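Local coordinates for protein fibrillarin-like rRNA/tRNA 2'-O-methyltransferase (Methanocaldococcus jannaschii, PDB 1FBN) that probably uses S-adenosyl-L-methionine to methylate ribose 2'-hydroxyls of rRNA and tRNA at sites chosen by a guide RNA, at residues 33-36 against 37-40; 135-138 against 139-143; 190-193 against 194-198. One frame throughout, in Å; residues are numbered along the deposited sequence.

Interaction 1. Residues 33-36 against 37-40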
# COMPACT_ATOMS: atom_id res chain seq x y z
N GLY A 33 7.27 17.70 11.77
CA GLY A 33 7.75 17.66 13.14
C GLY A 33 7.39 16.37 13.84
O GLY A 33 7.48 16.26 15.06
N LYS A 34 6.98 15.37 13.06
CA LYS A 34 6.60 14.08 13.62
C LYS A 34 7.18 12.89 12.88
O LYS A 34 7.16 12.83 11.65
CB LYS A 34 5.07 13.94 13.66
CG LYS A 34 4.56 12.69 14.38
CD LYS A 34 3.05 12.51 14.21
CE LYS A 34 2.47 11.54 15.23
NZ LYS A 34 3.11 10.19 15.18
N LYS A 35 7.73 11.95 13.65
CA LYS A 35 8.26 10.72 13.09
C LYS A 35 7.27 9.64 13.50
O LYS A 35 6.97 9.47 14.68
CB LYS A 35 9.66 10.41 13.64
CG LYS A 35 10.75 11.29 13.06
CD LYS A 35 12.13 10.77 13.44
CE LYS A 35 13.22 11.64 12.84
NZ LYS A 35 14.57 11.08 13.12
N VAL A 36 6.71 8.96 12.50
CA VAL A 36 5.74 7.89 12.74
C VAL A 36 6.41 6.64 13.31
O VAL A 36 5.94 6.09 14.31
CB VAL A 36 4.98 7.53 11.44
CG1 VAL A 36 4.03 6.37 11.68
CG2 VAL A 36 4.22 8.74 10.93
N TYR A 37 7.51 6.23 12.70
CA TYR A 37 8.23 5.03 13.12
C TYR A 37 9.75 5.20 13.17
O TYR A 37 10.51 4.29 12.82
CB TYR A 37 7.86 3.84 12.22
CG TYR A 37 8.20 4.02 10.74
CD1 TYR A 37 7.43 4.85 9.92
CD2 TYR A 37 9.28 3.34 10.17
CE1 TYR A 37 7.73 4.99 8.56
CE2 TYR A 37 9.58 3.47 8.82
CZ TYR A 37 8.81 4.29 8.02
OH TYR A 37 9.12 4.40 6.68
N ASP A 38 10.19 6.37 13.63
CA ASP A 38 11.60 6.72 13.74
C ASP A 38 12.34 6.63 12.40
O ASP A 38 13.50 6.21 12.32
CB ASP A 38 12.29 5.85 14.81
CG ASP A 38 13.54 6.50 15.39
OD1 ASP A 38 13.42 7.61 15.97
OD2 ASP A 38 14.63 5.91 15.28
N GLU A 39 11.66 7.05 11.34
CA GLU A 39 12.24 7.06 9.99
C GLU A 39 13.17 8.26 9.87
O GLU A 39 13.05 9.22 10.64
CB GLU A 39 11.14 7.17 8.94
CG GLU A 39 9.71 7.31 9.49
CD GLU A 39 9.32 8.72 9.86
OE1 GLU A 39 10.17 9.63 9.79
OE2 GLU A 39 8.14 8.94 10.20
N LYS A 40 14.11 8.21 8.93
CA LYS A 40 15.02 9.33 8.73
C LYS A 40 14.30 10.44 7.96
O LYS A 40 13.42 10.17 7.15
CB LYS A 40 16.29 8.87 8.01
CG LYS A 40 17.18 7.96 8.86
CD LYS A 40 17.64 8.69 10.13
CE LYS A 40 18.17 7.73 11.19
NZ LYS A 40 19.32 6.93 10.71
O HOH W 1 8.85 7.60 15.82
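Glu-39 OE2 is gripped by two groups: the backbone N of Val-36 and the guanidinium of Arg-50, on strand 47-51. The first bond is short, Val-36 N to Glu-39 OE2 2.7 Å, and the amide comes from above the carboxylate plane, 43° out of it. A nearly eclipsed chi1 (3°) and a bend at chi2 (84°) bring the carboxylate back over the loop. Glu-39 CG lies against one face of the Tyr-37 ring, toward the rim. Val-36 CB meets the ring's edge, 3.9 Å from Tyr-37 CD1. Lys-35 runs past Glu-39 in the opposite direction, its extended chain bringing CE to 3.3 Å from Glu-39 O. A water bridges the turn, giving a hydrogen to Lys-35 O and accepting one from Asp-38 N at 2.8 Å. Tyr-37 OH bonds Asn-53 N, and the Tyr-37 side chain touches Thr-87, a predicted S-adenosyl-L-methionine site residue. Without this carboxylate, as with an alanine here, the Val-36 amide would probably lose its acceptor and Arg-50 its charge partner. The pairing with Arg-50 probably keeps Glu-39 ionised, so one buried carboxylate ties the loop before strand 41-44 to strand 47-51.

Interaction 2. Residues 135-138 against 139-143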
# COMPACT_ATOMS: atom_id res chain seq x y z
N GLN A 135 -19.83 -5.35 3.08
CA GLN A 135 -21.16 -4.76 3.11
C GLN A 135 -21.42 -4.01 4.41
O GLN A 135 -22.22 -3.07 4.44
CB GLN A 135 -22.25 -5.81 2.90
CG GLN A 135 -22.37 -6.85 4.01
CD GLN A 135 -21.37 -7.99 3.88
OE1 GLN A 135 -20.56 -8.04 2.95
NE2 GLN A 135 -21.44 -8.94 4.82
N GLU A 136 -20.72 -4.40 5.47
CA GLU A 136 -20.88 -3.77 6.77
C GLU A 136 -20.40 -2.32 6.82
O GLU A 136 -20.92 -1.52 7.60
CB GLU A 136 -20.20 -4.59 7.87
CG GLU A 136 -20.91 -5.91 8.18
CD GLU A 136 -20.37 -6.61 9.42
OE1 GLU A 136 -19.20 -6.36 9.79
OE2 GLU A 136 -21.11 -7.41 10.03
N TYR A 137 -19.40 -1.98 6.01
CA TYR A 137 -18.90 -0.60 5.98
C TYR A 137 -19.18 0.12 4.65
O TYR A 137 -18.59 1.17 4.37
CB TYR A 137 -17.41 -0.54 6.35
CG TYR A 137 -16.52 -1.55 5.66
CD1 TYR A 137 -15.99 -1.30 4.40
CD2 TYR A 137 -16.16 -2.74 6.31
CE1 TYR A 137 -15.11 -2.21 3.80
CE2 TYR A 137 -15.29 -3.65 5.71
CZ TYR A 137 -14.77 -3.39 4.46
OH TYR A 137 -13.90 -4.28 3.87
N ALA A 138 -20.12 -0.41 3.87
CA ALA A 138 -20.47 0.17 2.57
C ALA A 138 -21.17 1.53 2.66
O ALA A 138 -21.22 2.26 1.66
CB ALA A 138 -21.30 -0.82 1.76
N ASN A 139 -21.74 1.86 3.81
CA ASN A 139 -22.39 3.16 3.98
C ASN A 139 -21.39 4.22 4.48
O ASN A 139 -21.78 5.35 4.80
CB ASN A 139 -23.58 3.08 4.95
CG ASN A 139 -24.86 2.56 4.28
OD1 ASN A 139 -24.95 2.47 3.06
ND2 ASN A 139 -25.86 2.25 5.09
N ILE A 140 -20.11 3.85 4.56
CA ILE A 140 -19.06 4.77 5.01
C ILE A 140 -18.04 4.98 3.90
O ILE A 140 -17.65 6.11 3.59
CB ILE A 140 -18.29 4.21 6.24
CG1 ILE A 140 -19.26 3.82 7.35
CG2 ILE A 140 -17.30 5.25 6.75
CD1 ILE A 140 -18.58 3.11 8.51
N VAL A 141 -17.59 3.87 3.31
CA VAL A 141 -16.60 3.90 2.25
C VAL A 141 -17.22 4.23 0.90
O VAL A 141 -18.02 3.47 0.37
CB VAL A 141 -15.82 2.55 2.16
CG1 VAL A 141 -14.76 2.61 1.06
CG2 VAL A 141 -15.17 2.23 3.49
N GLU A 142 -16.84 5.39 0.36
CA GLU A 142 -17.33 5.82 -0.95
C GLU A 142 -16.53 5.07 -2.01
O GLU A 142 -15.51 4.45 -1.70
CB GLU A 142 -17.13 7.32 -1.11
CG GLU A 142 -17.70 8.13 0.06
CD GLU A 142 -18.22 9.49 -0.35
OE1 GLU A 142 -18.29 9.78 -1.57
OE2 GLU A 142 -18.58 10.27 0.55
N LYS A 143 -16.98 5.12 -3.26
CA LYS A 143 -16.26 4.44 -4.34
C LYS A 143 -14.80 4.89 -4.35
O LYS A 143 -14.51 6.09 -4.28
CB LYS A 143 -16.94 4.68 -5.69
CG LYS A 143 -18.16 3.79 -5.94
CD LYS A 143 -17.79 2.31 -5.91
CE LYS A 143 -18.81 1.41 -6.60
NZ LYS A 143 -20.13 1.36 -5.92
O HOH W 2 -21.78 1.00 6.59
O HOH W 3 -20.32 2.81 -0.85
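Residues 137-140 form a type I beta turn whose first carbonyl, Tyr-137 O, takes two amides: Ile-140 N stands above the carbonyl plane, 57° out of it, while Val-141 N adds an i to i+4 bond, almost straight, its N-H...O angle 175°. Ile-140 N and Val-141 N each lie 3.1 Å from Tyr-137 O. One water links Glu-136 O to Asn-139 N. Another donates to Ala-138 O and to Val-141 O, at 2.7 Å from each. Among the side chains, Tyr-137 and Val-141 lie side by side and point the same way. Val-141 CG2 approaches the ring obliquely, 3.7 Å from Tyr-137 CD1. This methyl sits anti to its own carbonyl carbon, which leaves it beside the backbone N and also 3.7 Å from Tyr-137 O. Ile-140 makes a looser contact, CD1 to Tyr-137 CB at 4.4 Å. The far end of the tyrosine is held by Asn-163, through a hydrogen bond between OH and OD1. Its ring meets that of Phe-167 with planes about 15° apart. The turn lies in the connection that runs from strand 124-128 to strand 144-149, with Tyr-137 and Val-141 packed on Ile-127 and Ala-138 against Trp-166 and Phe-167 of helix 156-167.

Interaction 3. Residues 190-193 against 194-198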
# COMPACT_ATOMS: atom_id res chain seq x y z
N LYS A 190 6.30 -20.38 -6.73
CA LYS A 190 6.14 -20.00 -8.13
C LYS A 190 4.78 -20.48 -8.66
O LYS A 190 4.12 -19.77 -9.42
CB LYS A 190 7.29 -20.59 -8.96
CG LYS A 190 7.49 -19.92 -10.31
CD LYS A 190 8.87 -20.24 -10.90
CE LYS A 190 9.01 -21.71 -11.27
NZ LYS A 190 8.04 -22.13 -12.32
N GLU A 191 4.37 -21.67 -8.23
CA GLU A 191 3.08 -22.23 -8.64
C GLU A 191 1.93 -21.56 -7.90
O GLU A 191 0.85 -21.38 -8.46
CB GLU A 191 3.06 -23.74 -8.42
CG GLU A 191 4.05 -24.52 -9.29
CD GLU A 191 3.90 -24.21 -10.78
OE1 GLU A 191 2.90 -24.65 -11.39
OE2 GLU A 191 4.79 -23.53 -11.34
N ILE A 192 2.16 -21.20 -6.64
CA ILE A 192 1.15 -20.54 -5.81
C ILE A 192 0.83 -19.17 -6.41
O ILE A 192 -0.34 -18.81 -6.55
CB ILE A 192 1.65 -20.36 -4.35
CG1 ILE A 192 1.85 -21.73 -3.69
CG2 ILE A 192 0.66 -19.52 -3.55
CD1 ILE A 192 2.57 -21.67 -2.36
N PHE A 193 1.87 -18.42 -6.77
CA PHE A 193 1.68 -17.09 -7.35
C PHE A 193 0.95 -17.17 -8.68
O PHE A 193 0.10 -16.32 -8.98
CB PHE A 193 3.03 -16.38 -7.52
CG PHE A 193 3.64 -15.93 -6.22
CD1 PHE A 193 2.87 -15.24 -5.28
CD2 PHE A 193 4.97 -16.21 -5.93
CE1 PHE A 193 3.43 -14.83 -4.06
CE2 PHE A 193 5.54 -15.80 -4.71
CZ PHE A 193 4.77 -15.11 -3.78
N LYS A 194 1.26 -18.20 -9.47
CA LYS A 194 0.62 -18.42 -10.76
C LYS A 194 -0.88 -18.62 -10.58
O LYS A 194 -1.69 -18.00 -11.27
CB LYS A 194 1.24 -19.63 -11.46
CG LYS A 194 0.61 -19.99 -12.79
CD LYS A 194 1.32 -21.18 -13.43
CE LYS A 194 0.70 -21.55 -14.77
NZ LYS A 194 -0.69 -22.06 -14.64
N GLU A 195 -1.24 -19.47 -9.62
CA GLU A 195 -2.64 -19.76 -9.32
C GLU A 195 -3.37 -18.55 -8.76
O GLU A 195 -4.54 -18.34 -9.06
CB GLU A 195 -2.74 -20.94 -8.35
CG GLU A 195 -2.22 -22.26 -8.94
CD GLU A 195 -2.17 -23.40 -7.94
OE1 GLU A 195 -2.34 -23.17 -6.73
OE2 GLU A 195 -1.94 -24.55 -8.38
N GLN A 196 -2.68 -17.75 -7.95
CA GLN A 196 -3.28 -16.54 -7.38
C GLN A 196 -3.56 -15.53 -8.49
O GLN A 196 -4.61 -14.90 -8.50
CB GLN A 196 -2.36 -15.92 -6.33
CG GLN A 196 -2.31 -16.70 -5.04
CD GLN A 196 -3.68 -16.85 -4.40
OE1 GLN A 196 -4.28 -15.86 -3.96
NE2 GLN A 196 -4.18 -18.07 -4.34
N LYS A 197 -2.62 -15.39 -9.42
CA LYS A 197 -2.77 -14.48 -10.55
C LYS A 197 -4.02 -14.88 -11.35
O LYS A 197 -4.81 -14.02 -11.73
CB LYS A 197 -1.52 -14.54 -11.44
CG LYS A 197 -1.54 -13.60 -12.62
CD LYS A 197 -0.25 -13.68 -13.42
CE LYS A 197 -0.35 -12.86 -14.70
NZ LYS A 197 0.89 -12.92 -15.53
N GLU A 198 -4.21 -16.18 -11.54
CA GLU A 198 -5.37 -16.70 -12.27
C GLU A 198 -6.67 -16.38 -11.53
O GLU A 198 -7.66 -16.01 -12.16
CB GLU A 198 -5.25 -18.21 -12.48
CG GLU A 198 -4.07 -18.62 -13.35
CD GLU A 198 -3.87 -20.13 -13.43
OE1 GLU A 198 -4.15 -20.84 -12.43
OE2 GLU A 198 -3.39 -20.61 -14.48
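Four backbone bonds of i to i+4 type join 190-193 to 194-198, all within helix 189-203. Lys-194 N to Lys-190 O is the longest at 3.3 Å. Glu-195 N to Glu-191 O is 3.1 Å. Gln-196 N to Ile-192 O and Lys-197 N to Phe-193 O are 2.9 Å each.

Aliphatic carbons pack beside these carbonyls. Glu-195 CG lies 3.2 Å from Glu-191 O, and Gln-196 CG lies 3.3 Å from Ile-192 O. In both residues CG is anti to the carbonyl carbon and beside the backbone N (chi1 -65° in Glu-195, -73° in Gln-196), which sends the chain back toward the preceding turn. Glu-195 then runs straight, whereas Gln-196 bends at CG. Ile-192 CG2 and Gln-196 CG are 4.4 Å apart.

The charged groups form pairs. Lys-194 NZ bridges to Glu-198 OE2 at 3.1 Å, meeting it from above the carboxylate plane. Its chain starts anti to the backbone N and is extended until chi4 (-66°) turns NZ to the acid. Lys-190 and Glu-191 make a long salt bridge. Glu-195 OE1 makes a salt bridge to Lys-187 NZ, in the loop before the helix.

Phe-193 and Gln-196 face Ile-178 of strand 172-179. Phe-193 also meets Val-221 and Phe-223 of strand 220-227, and Lys-197 packs on strands 220-227 and 205-212. Lys-190, Glu-191, Lys-194 and Glu-198 lie exposed. The pairs Lys-194 with Glu-198, Lys-190 with Glu-191 and Glu-195 with Lys-187 probably offset one another's charge.

How the interactions relate
The contacts come in series along the chain and do not touch. Centres of interactions 1 and 2 are about 31 Å apart, 2 and 3 about 30 Å, and 1 and 3 about 37 Å, the last pair on opposite sides of the chain's centre. Interaction 1 lies in the loop that joins strands 25-28 and 41-44 of the five-stranded antiparallel sheet. Interactions 2 and 3 flank the seven-stranded mixed sheet of the Rossmann-like methyltransferase fold: a turn in a connection and a helix packed on it. Val-36 and Tyr-37 touch helix 87-95, so the loop meets the methyltransferase part beside the predicted cofactor site. Tyr-137 lies near Ala-131 of the same site.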